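Side-chain contacts in regulatory protein YycH-like domain-containing protein (Eubacterium rectale, PDB 5COZ), which is of unknown function but carries a domain resembling the regulatory protein YycH and is probably an exported lipoprotein: residues Glu71-Cys76 with Glu105-Asp110; Glu167-Ala172 with Glu185-Tyr190; Gln329-Thr332 with Thr338-Met341. All coordinates share one frame; numbering follows the deposited sequence.

Overall arrangement
The three contacts follow one another along a single chain that forms two sheets. Contact 1 sets the start of helix 73-87 against strand 104-111, and contact 2 ties helix 165-178 to the run entering strand 188-192. Both reach the same antiparallel sheet, with centres about 28 Å apart and nearest atoms about 18 Å apart. Contact 3 belongs to the other, mixed sheet, near the turn of the hairpin 314-330/338-348. Its centre is about 44 Å from that of contact 1, on the opposite side of the chain's centre, and about 33 Å from that of contact 2. Two contacts therefore join helices to one sheet, while the third pairs strands in the other.

Contact 1: residues Glu71-Cys76 with Glu105-Asp110; sequences ENKDKC and EIYLWD
C76 and K73, on the first turn of helix 73-87, meet Y107 of strand 104-111, joining a helix start to the antiparallel sheet through a cysteine sulfur-aromatic contact. C76 SG lies 3.5 Å from Y107 CD2, the nearest ring carbon. Measured to the centroid of the Y107 ring, SG is 4.3 Å away on a line 42° off the ring normal, an oblique approach. C76 CB leaves the helix toward the strand, and SG, anti to the backbone N (chi1 -175°), continues to the ring. The same sulfur meets the indole of W109 differently, at the ring's edge and near its plane, 4.3 Å from SG to W109 CH2. One buried sulfur is thus shared by two aromatic side chains two residues apart on the strand. I120 of the adjoining strand 116-120 also packs on C76, Y77 meets W109 edge-to-face, and the rings of H98 and Y107 touch.

K73 passes the far end of the tyrosine with its extended chain, the two side chains crossing at about a right angle. Its CG comes 3.6 Å from Y107 OH, so aliphatic carbon rather than the ammonium group makes the touch. The hydroxyl has a polar partner too: a water at the ring's edge, in its plane, sits 2.7 Å from Y107 OH and donates a weak bond to the E71 carbonyl. A phenylalanine in place of Y107 would probably leave this water without its hydroxyl partner, breaking the link to E71, and K73 CG without the oxygen it packs on. N72 caps the helix as its N-cap residue: its OD1 accepts from K75 N at 3.1 Å, with the donor 39° above the carbonyl plane.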
loop_
_atom_site.group_PDB
_atom_site.type_symbol
_atom_site.label_atom_id
_atom_site.label_comp_id
_atom_site.label_asym_id
_atom_site.label_seq_id
_atom_site.Cartn_x
_atom_site.Cartn_y
_atom_site.Cartn_z
ATOM N N GLU A 71 -5.200 0.232 -23.182
ATOM C CA GLU A 71 -4.848 -0.176 -24.558
ATOM C C GLU A 71 -6.047 -0.748 -25.329
ATOM O O GLU A 71 -6.146 -0.521 -26.526
ATOM C CB GLU A 71 -3.676 -1.157 -24.584
ATOM C CG GLU A 71 -3.948 -2.565 -24.067
ATOM C CD GLU A 71 -2.809 -3.570 -24.160
ATOM O OE1 GLU A 71 -1.697 -3.194 -24.599
ATOM O OE2 GLU A 71 -3.031 -4.738 -23.768
ATOM N N ASN A 72 -6.936 -1.480 -24.644
ATOM C CA ASN A 72 -8.130 -2.051 -25.241
ATOM C C ASN A 72 -9.255 -1.114 -24.856
ATOM O O ASN A 72 -9.613 -1.029 -23.673
ATOM C CB ASN A 72 -8.317 -3.473 -24.726
ATOM C CG ASN A 72 -9.525 -4.181 -25.273
ATOM O OD1 ASN A 72 -10.647 -3.683 -25.232
ATOM N ND2 ASN A 72 -9.332 -5.399 -25.725
ATOM N N LYS A 73 -9.781 -0.371 -25.845
ATOM C CA LYS A 73 -10.791 0.650 -25.582
ATOM C C LYS A 73 -12.044 0.082 -24.903
ATOM O O LYS A 73 -12.539 0.724 -23.980
ATOM C CB LYS A 73 -11.151 1.402 -26.859
ATOM C CG LYS A 73 -11.901 2.685 -26.579
ATOM C CD LYS A 73 -12.191 3.385 -27.873
ATOM C CE LYS A 73 -13.000 4.626 -27.651
ATOM N NZ LYS A 73 -13.258 5.254 -28.967
ATOM N N ASP A 74 -12.527 -1.113 -25.312
ATOM C CA ASP A 74 -13.698 -1.767 -24.687
ATOM C C ASP A 74 -13.464 -1.997 -23.201
ATOM O O ASP A 74 -14.323 -1.666 -22.370
ATOM C CB ASP A 74 -14.003 -3.141 -25.324
ATOM C CG ASP A 74 -14.531 -3.140 -26.743
ATOM O OD1 ASP A 74 -15.226 -2.167 -27.119
ATOM O OD2 ASP A 74 -14.325 -4.166 -27.458
ATOM N N LYS A 75 -12.309 -2.625 -22.871
ATOM C CA LYS A 75 -11.955 -2.919 -21.488
ATOM C C LYS A 75 -11.832 -1.649 -20.683
ATOM O O LYS A 75 -12.199 -1.614 -19.507
ATOM C CB LYS A 75 -10.614 -3.676 -21.416
ATOM C CG LYS A 75 -10.674 -5.125 -21.848
ATOM C CD LYS A 75 -9.273 -5.716 -21.719
ATOM C CE LYS A 75 -9.275 -7.212 -21.760
ATOM N NZ LYS A 75 -7.889 -7.753 -21.699
ATOM N N CYS A 76 -11.267 -0.595 -21.315
ATOM C CA CYS A 76 -11.093 0.687 -20.658
ATOM C C CYS A 76 -12.452 1.261 -20.265
ATOM O O CYS A 76 -12.645 1.712 -19.131
ATOM C CB CYS A 76 -10.351 1.634 -21.584
ATOM S SG CYS A 76 -9.975 3.208 -20.801
ATOM N N GLU A 105 -2.194 5.127 -23.867
ATOM C CA GLU A 105 -3.479 5.805 -24.071
ATOM C C GLU A 105 -3.988 6.360 -22.749
ATOM O O GLU A 105 -3.864 5.707 -21.723
ATOM C CB GLU A 105 -4.548 4.870 -24.689
ATOM C CG GLU A 105 -4.138 4.158 -25.975
ATOM C CD GLU A 105 -3.569 5.068 -27.050
ATOM O OE1 GLU A 105 -4.175 6.132 -27.303
ATOM O OE2 GLU A 105 -2.490 4.745 -27.600
ATOM N N ILE A 106 -4.504 7.579 -22.771
ATOM C CA ILE A 106 -5.043 8.236 -21.574
ATOM C C ILE A 106 -6.466 8.674 -21.873
ATOM O O ILE A 106 -6.692 9.397 -22.845
ATOM C CB ILE A 106 -4.146 9.458 -21.205
ATOM C CG1 ILE A 106 -2.682 9.028 -20.944
ATOM C CG2 ILE A 106 -4.730 10.280 -20.025
ATOM C CD1 ILE A 106 -1.653 10.135 -21.201
ATOM N N TYR A 107 -7.426 8.204 -21.063
ATOM C CA TYR A 107 -8.830 8.566 -21.228
ATOM C C TYR A 107 -9.314 9.310 -20.029
ATOM O O TYR A 107 -9.059 8.885 -18.897
ATOM C CB TYR A 107 -9.707 7.337 -21.428
ATOM C CG TYR A 107 -9.501 6.659 -22.748
ATOM C CD1 TYR A 107 -10.253 7.021 -23.863
ATOM C CD2 TYR A 107 -8.556 5.646 -22.895
ATOM C CE1 TYR A 107 -10.093 6.371 -25.078
ATOM C CE2 TYR A 107 -8.384 4.986 -24.111
ATOM C CZ TYR A 107 -9.150 5.362 -25.202
ATOM O OH TYR A 107 -8.995 4.720 -26.410
ATOM N N LEU A 108 -10.050 10.386 -20.266
ATOM C CA LEU A 108 -10.613 11.205 -19.204
ATOM C C LEU A 108 -12.086 11.405 -19.388
ATOM O O LEU A 108 -12.554 11.595 -20.516
ATOM C CB LEU A 108 -9.945 12.603 -19.161
ATOM C CG LEU A 108 -8.399 12.631 -19.170
ATOM C CD1 LEU A 108 -7.895 14.055 -19.125
ATOM C CD2 LEU A 108 -7.816 11.909 -17.982
ATOM N N TRP A 109 -12.819 11.455 -18.273
ATOM C CA TRP A 109 -14.245 11.803 -18.252
ATOM C C TRP A 109 -14.422 12.842 -17.174
ATOM O O TRP A 109 -14.070 12.589 -16.021
ATOM C CB TRP A 109 -15.154 10.591 -17.986
ATOM C CG TRP A 109 -15.176 9.614 -19.106
ATOM C CD1 TRP A 109 -16.102 9.537 -20.109
ATOM C CD2 TRP A 109 -14.233 8.574 -19.346
ATOM N NE1 TRP A 109 -15.791 8.508 -20.960
ATOM C CE2 TRP A 109 -14.675 7.866 -20.490
ATOM C CE3 TRP A 109 -13.088 8.111 -18.658
ATOM C CZ2 TRP A 109 -13.998 6.742 -20.982
ATOM C CZ3 TRP A 109 -12.435 6.981 -19.133
ATOM C CH2 TRP A 109 -12.866 6.337 -20.307
ATOM N N ASP A 110 -14.932 14.010 -17.537
ATOM C CA ASP A 110 -15.067 15.081 -16.567
ATOM C C ASP A 110 -16.466 15.642 -16.534
ATOM O O ASP A 110 -17.071 15.884 -17.579
ATOM C CB ASP A 110 -14.081 16.209 -16.953
ATOM C CG ASP A 110 -12.640 15.831 -16.709
ATOM O OD1 ASP A 110 -12.208 15.890 -15.544
ATOM O OD2 ASP A 110 -11.962 15.411 -17.674
HETATM O O HOH W 1 -7.465 2.549 -26.452
#

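Contact 2: residues Glu167-Ala172 with Glu185-Tyr190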
loop_
_atom_site.group_PDB
_atom_site.type_symbol
_atom_site.label_atom_id
_atom_site.label_comp_id
_atom_site.label_asym_id
_atom_site.label_seq_id
_atom_site.Cartn_x
_atom_site.Cartn_y
_atom_site.Cartn_z
ATOM N N GLU A 167 -19.603 -1.046 8.409
ATOM C CA GLU A 167 -20.432 -0.837 7.234
ATOM C C GLU A 167 -19.593 -0.249 6.077
ATOM O O GLU A 167 -19.766 -0.643 4.925
ATOM C CB GLU A 167 -21.638 0.050 7.564
ATOM C CG GLU A 167 -22.712 -0.031 6.487
ATOM C CD GLU A 167 -23.990 0.759 6.707
ATOM O OE1 GLU A 167 -24.493 0.784 7.854
ATOM O OE2 GLU A 167 -24.531 1.288 5.710
ATOM N N ALA A 168 -18.662 0.668 6.397
ATOM C CA ALA A 168 -17.779 1.266 5.410
ATOM C C ALA A 168 -16.861 0.194 4.783
ATOM O O ALA A 168 -16.715 0.163 3.562
ATOM C CB ALA A 168 -16.951 2.369 6.074
ATOM N N GLU A 169 -16.361 -0.730 5.617
ATOM C CA GLU A 169 -15.518 -1.829 5.130
ATOM C C GLU A 169 -16.301 -2.751 4.206
ATOM O O GLU A 169 -15.774 -3.181 3.180
ATOM C CB GLU A 169 -14.915 -2.617 6.287
ATOM C CG GLU A 169 -13.903 -3.619 5.754
ATOM C CD GLU A 169 -13.117 -4.410 6.768
ATOM O OE1 GLU A 169 -13.181 -4.085 7.974
ATOM O OE2 GLU A 169 -12.390 -5.334 6.340
ATOM N N GLU A 170 -17.572 -3.007 4.528
ATOM C CA GLU A 170 -18.407 -3.841 3.662
ATOM C C GLU A 170 -18.571 -3.197 2.282
ATOM O O GLU A 170 -18.506 -3.899 1.266
ATOM C CB GLU A 170 -19.769 -4.090 4.319
ATOM C CG GLU A 170 -19.675 -5.080 5.470
ATOM C CD GLU A 170 -20.880 -5.253 6.378
ATOM O OE1 GLU A 170 -21.836 -4.451 6.279
ATOM O OE2 GLU A 170 -20.848 -6.174 7.226
ATOM N N LEU A 171 -18.719 -1.852 2.219
ATOM C CA LEU A 171 -18.823 -1.170 0.937
ATOM C C LEU A 171 -17.481 -1.215 0.173
ATOM O O LEU A 171 -17.470 -1.397 -1.046
ATOM C CB LEU A 171 -19.286 0.278 1.148
ATOM C CG LEU A 171 -19.446 1.146 -0.103
ATOM C CD1 LEU A 171 -20.359 0.490 -1.165
ATOM C CD2 LEU A 171 -19.917 2.537 0.283
ATOM N N ALA A 172 -16.354 -1.070 0.892
ATOM C CA ALA A 172 -15.036 -1.137 0.223
ATOM C C ALA A 172 -14.802 -2.550 -0.375
ATOM O O ALA A 172 -14.369 -2.663 -1.520
ATOM C CB ALA A 172 -13.940 -0.782 1.209
ATOM N N GLU A 185 -7.682 -10.217 2.600
ATOM C CA GLU A 185 -8.770 -10.006 3.534
ATOM C C GLU A 185 -8.471 -8.824 4.451
ATOM O O GLU A 185 -9.389 -8.051 4.748
ATOM C CB GLU A 185 -9.023 -11.272 4.364
ATOM C CG GLU A 185 -9.503 -12.430 3.513
ATOM C CD GLU A 185 -9.970 -13.682 4.238
ATOM O OE1 GLU A 185 -10.216 -13.624 5.466
ATOM O OE2 GLU A 185 -10.124 -14.721 3.555
ATOM N N LYS A 186 -7.205 -8.644 4.869
ATOM C CA LYS A 186 -6.830 -7.525 5.715
ATOM C C LYS A 186 -6.682 -6.247 4.890
ATOM O O LYS A 186 -5.990 -6.210 3.874
ATOM C CB LYS A 186 -5.525 -7.808 6.478
ATOM C CG LYS A 186 -5.056 -6.609 7.323
ATOM C CD LYS A 186 -3.802 -6.903 8.103
ATOM C CE LYS A 186 -3.336 -5.654 8.834
ATOM N NZ LYS A 186 -2.277 -6.006 9.856
ATOM N N ASN A 187 -7.351 -5.195 5.349
ATOM C CA ASN A 187 -7.188 -3.868 4.781
ATOM C C ASN A 187 -6.813 -2.934 5.939
ATOM O O ASN A 187 -6.834 -3.339 7.117
ATOM C CB ASN A 187 -8.443 -3.414 4.022
ATOM C CG ASN A 187 -9.697 -3.621 4.784
ATOM O OD1 ASN A 187 -9.901 -2.983 5.806
ATOM N ND2 ASN A 187 -10.525 -4.575 4.341
ATOM N N GLU A 188 -6.367 -1.744 5.603
ATOM C CA GLU A 188 -6.014 -0.725 6.579
ATOM C C GLU A 188 -7.019 0.403 6.455
ATOM O O GLU A 188 -7.388 0.785 5.344
ATOM C CB GLU A 188 -4.591 -0.189 6.337
ATOM C CG GLU A 188 -3.530 -1.248 6.589
ATOM C CD GLU A 188 -2.137 -0.838 6.159
ATOM O OE1 GLU A 188 -1.980 0.213 5.489
ATOM O OE2 GLU A 188 -1.193 -1.606 6.470
ATOM N N LEU A 189 -7.448 0.934 7.583
ATOM C CA LEU A 189 -8.421 2.006 7.595
ATOM C C LEU A 189 -7.825 3.269 8.214
ATOM O O LEU A 189 -7.353 3.253 9.361
ATOM C CB LEU A 189 -9.668 1.544 8.368
ATOM C CG LEU A 189 -10.758 2.626 8.564
ATOM C CD1 LEU A 189 -11.232 3.217 7.230
ATOM C CD2 LEU A 189 -11.954 2.064 9.296
ATOM N N TYR A 190 -7.981 4.391 7.493
ATOM C CA TYR A 190 -7.532 5.711 7.931
ATOM C C TYR A 190 -8.744 6.597 8.099
ATOM O O TYR A 190 -9.658 6.584 7.264
ATOM C CB TYR A 190 -6.531 6.280 6.889
ATOM C CG TYR A 190 -5.340 5.352 6.734
ATOM C CD1 TYR A 190 -4.288 5.390 7.640
ATOM C CD2 TYR A 190 -5.337 4.347 5.772
ATOM C CE1 TYR A 190 -3.255 4.457 7.595
ATOM C CE2 TYR A 190 -4.288 3.425 5.691
ATOM C CZ TYR A 190 -3.266 3.474 6.624
ATOM O OH TYR A 190 -2.222 2.590 6.594
HETATM O O HOH W 2 -10.821 -7.387 7.222
#
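Where helix 165-178 lies beside the run leading into strand 188-192 of the antiparallel sheet, E169 and N187 make a side-chain hydrogen bond at the protein surface. The backbones stay well separated, the closest approach of CA atoms being 8.4 Å between E169 CA and L189 CA. Two polar side chains and a water span the gap. The glutamate reaches out fully extended, its CG anti to the backbone N (chi1 -172°), which carries the carboxylate from the helix to the amide.

N187 ND2 donates to E169 OE2 at 2.8 Å in a slightly bent bond. The flat groups stand nearly perpendicular, their planes 82° apart. The amide nitrogen meets the oxygen from above the carboxylate, 50° out of its plane, while OE2 is only modestly tilted from the amide plane. N187 OD1 lies 3.5 Å from E169 OE2, but both are acceptors and no bond joins them, so the pair is gripped through ND2 alone.

OE2 has a second donor: a water 2.7 Å from E169 OE2 that also donates to the carbonyl of E185, at 2.9 Å from E185 O. This water links the helix to E185 O, which itself lies 4.4 Å from E169 OE2. Two donors on one carboxylate oxygen would be consistent with a negative charge there.

Strand 211-220 lies alongside: A168 packs on Y212, and N187 and L189 on F214. E188 and Y190 form a hydrogen-bonded pair of their own on the strand, with R227 making a salt bridge to E188 OE2. Y190 OH donates to E188 OE1 at 2.6 Å, OE1 lying at the edge of the phenol ring and in its plane.

Contact 3: residues Gln329-Thr332 with Thr338-Met341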
loop_
_atom_site.group_PDB
_atom_site.type_symbol
_atom_site.label_atom_id
_atom_site.label_comp_id
_atom_site.label_asym_id
_atom_site.label_seq_id
_atom_site.Cartn_x
_atom_site.Cartn_y
_atom_site.Cartn_z
ATOM N N GLN A 329 16.580 10.251 13.009
ATOM C CA GLN A 329 17.807 10.800 12.445
ATOM C C GLN A 329 18.033 12.266 12.764
ATOM O O GLN A 329 17.091 13.043 12.839
ATOM C CB GLN A 329 17.796 10.608 10.930
ATOM C CG GLN A 329 17.843 9.132 10.543
ATOM C CD GLN A 329 17.950 8.903 9.051
ATOM O OE1 GLN A 329 17.817 9.835 8.229
ATOM N NE2 GLN A 329 18.183 7.639 8.684
ATOM N N LEU A 330 19.302 12.646 12.923
ATOM C CA LEU A 330 19.663 14.027 13.173
ATOM C C LEU A 330 19.430 14.861 11.885
ATOM O O LEU A 330 19.856 14.446 10.807
ATOM C CB LEU A 330 21.128 14.066 13.616
ATOM C CG LEU A 330 21.674 15.407 14.052
ATOM C CD1 LEU A 330 20.966 15.899 15.310
ATOM C CD2 LEU A 330 23.163 15.298 14.276
ATOM N N VAL A 331 18.727 15.996 11.997
ATOM C CA VAL A 331 18.447 16.893 10.861
ATOM C C VAL A 331 19.762 17.587 10.466
ATOM O O VAL A 331 20.517 17.998 11.351
ATOM C CB VAL A 331 17.317 17.895 11.221
ATOM C CG1 VAL A 331 17.186 19.013 10.180
ATOM C CG2 VAL A 331 15.997 17.156 11.372
ATOM N N THR A 332 20.065 17.659 9.144
ATOM C CA THR A 332 21.313 18.281 8.664
ATOM C C THR A 332 21.420 19.733 9.157
ATOM O O THR A 332 20.447 20.489 9.084
ATOM C CB THR A 332 21.422 18.216 7.136
ATOM O OG1 THR A 332 20.981 16.943 6.666
ATOM C CG2 THR A 332 22.839 18.504 6.642
ATOM N N THR A 338 15.949 16.041 15.813
ATOM C CA THR A 338 15.806 14.824 15.011
ATOM C C THR A 338 14.452 14.734 14.328
ATOM O O THR A 338 13.485 15.419 14.709
ATOM C CB THR A 338 16.007 13.559 15.903
ATOM O OG1 THR A 338 15.024 13.590 16.940
ATOM C CG2 THR A 338 17.397 13.486 16.530
ATOM N N GLN A 339 14.387 13.863 13.317
ATOM C CA GLN A 339 13.173 13.548 12.560
ATOM C C GLN A 339 13.032 12.054 12.458
ATOM O O GLN A 339 14.013 11.361 12.183
ATOM C CB GLN A 339 13.228 14.149 11.150
ATOM C CG GLN A 339 12.732 15.579 11.081
ATOM C CD GLN A 339 12.568 16.040 9.651
ATOM O OE1 GLN A 339 13.302 15.621 8.739
ATOM N NE2 GLN A 339 11.609 16.931 9.433
ATOM N N LYS A 340 11.810 11.561 12.640
ATOM C CA LYS A 340 11.509 10.135 12.566
ATOM C C LYS A 340 11.331 9.742 11.104
ATOM O O LYS A 340 10.317 10.087 10.478
ATOM C CB LYS A 340 10.247 9.863 13.395
ATOM C CG LYS A 340 9.877 8.420 13.623
ATOM C CD LYS A 340 8.589 8.445 14.419
ATOM C CE LYS A 340 7.936 7.119 14.499
ATOM N NZ LYS A 340 6.624 7.216 15.195
HETATM N N MSE A 341 12.318 9.047 10.562
HETATM C CA MSE A 341 12.319 8.652 9.158
HETATM C C MSE A 341 11.771 7.268 8.957
HETATM O O MSE A 341 12.207 6.339 9.627
HETATM C CB MSE A 341 13.757 8.685 8.609
HETATM C CG MSE A 341 14.449 10.042 8.735
HETATM SE SE MSE A 341 13.517 11.492 7.764
HETATM C CE MSE A 341 13.882 11.055 6.155
#
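Q329 and Q339 form an antiparallel hydrogen-bonded pair, CA to CA 5.4 Å, near the turn end of a beta hairpin. Q339 N donates to Q329 O and Q329 N to Q339 O, each at 2.9 Å. One step nearer the turn, L330 and T338 make a non-hydrogen-bonded pair with CA atoms 4.3 Å apart and diverging side chains. T338 CA adds a CA-H...O contact of 3.1 Å to Q329 O, so this carbonyl oxygen receives both N-H and C-H.

Q329 and Q339 share a face of the sheet. Q329 extends with CG anti to its carbonyl carbon (chi1 -66°) and crosses selenomethionine M341 at about a right angle, bringing Q329 OE1 to 3.4 Å from M341 CG. Q329 NE2 is hydrogen-bonded to Q327 OE1 on the same strand. V331, past the end of its strand, lays one methyl over the Q339 chain, V331 CG2 to Q339 CG being 3.6 Å. T338 OG1 is hydrogen-bonded to N328 OD1.

F148 of a neighbouring loop packs on Q339 and M341, and P147 on M341. Farther along, strand 314-330 pairs with strands 58-66 and 295-311, setting this hairpin into the mixed sheet.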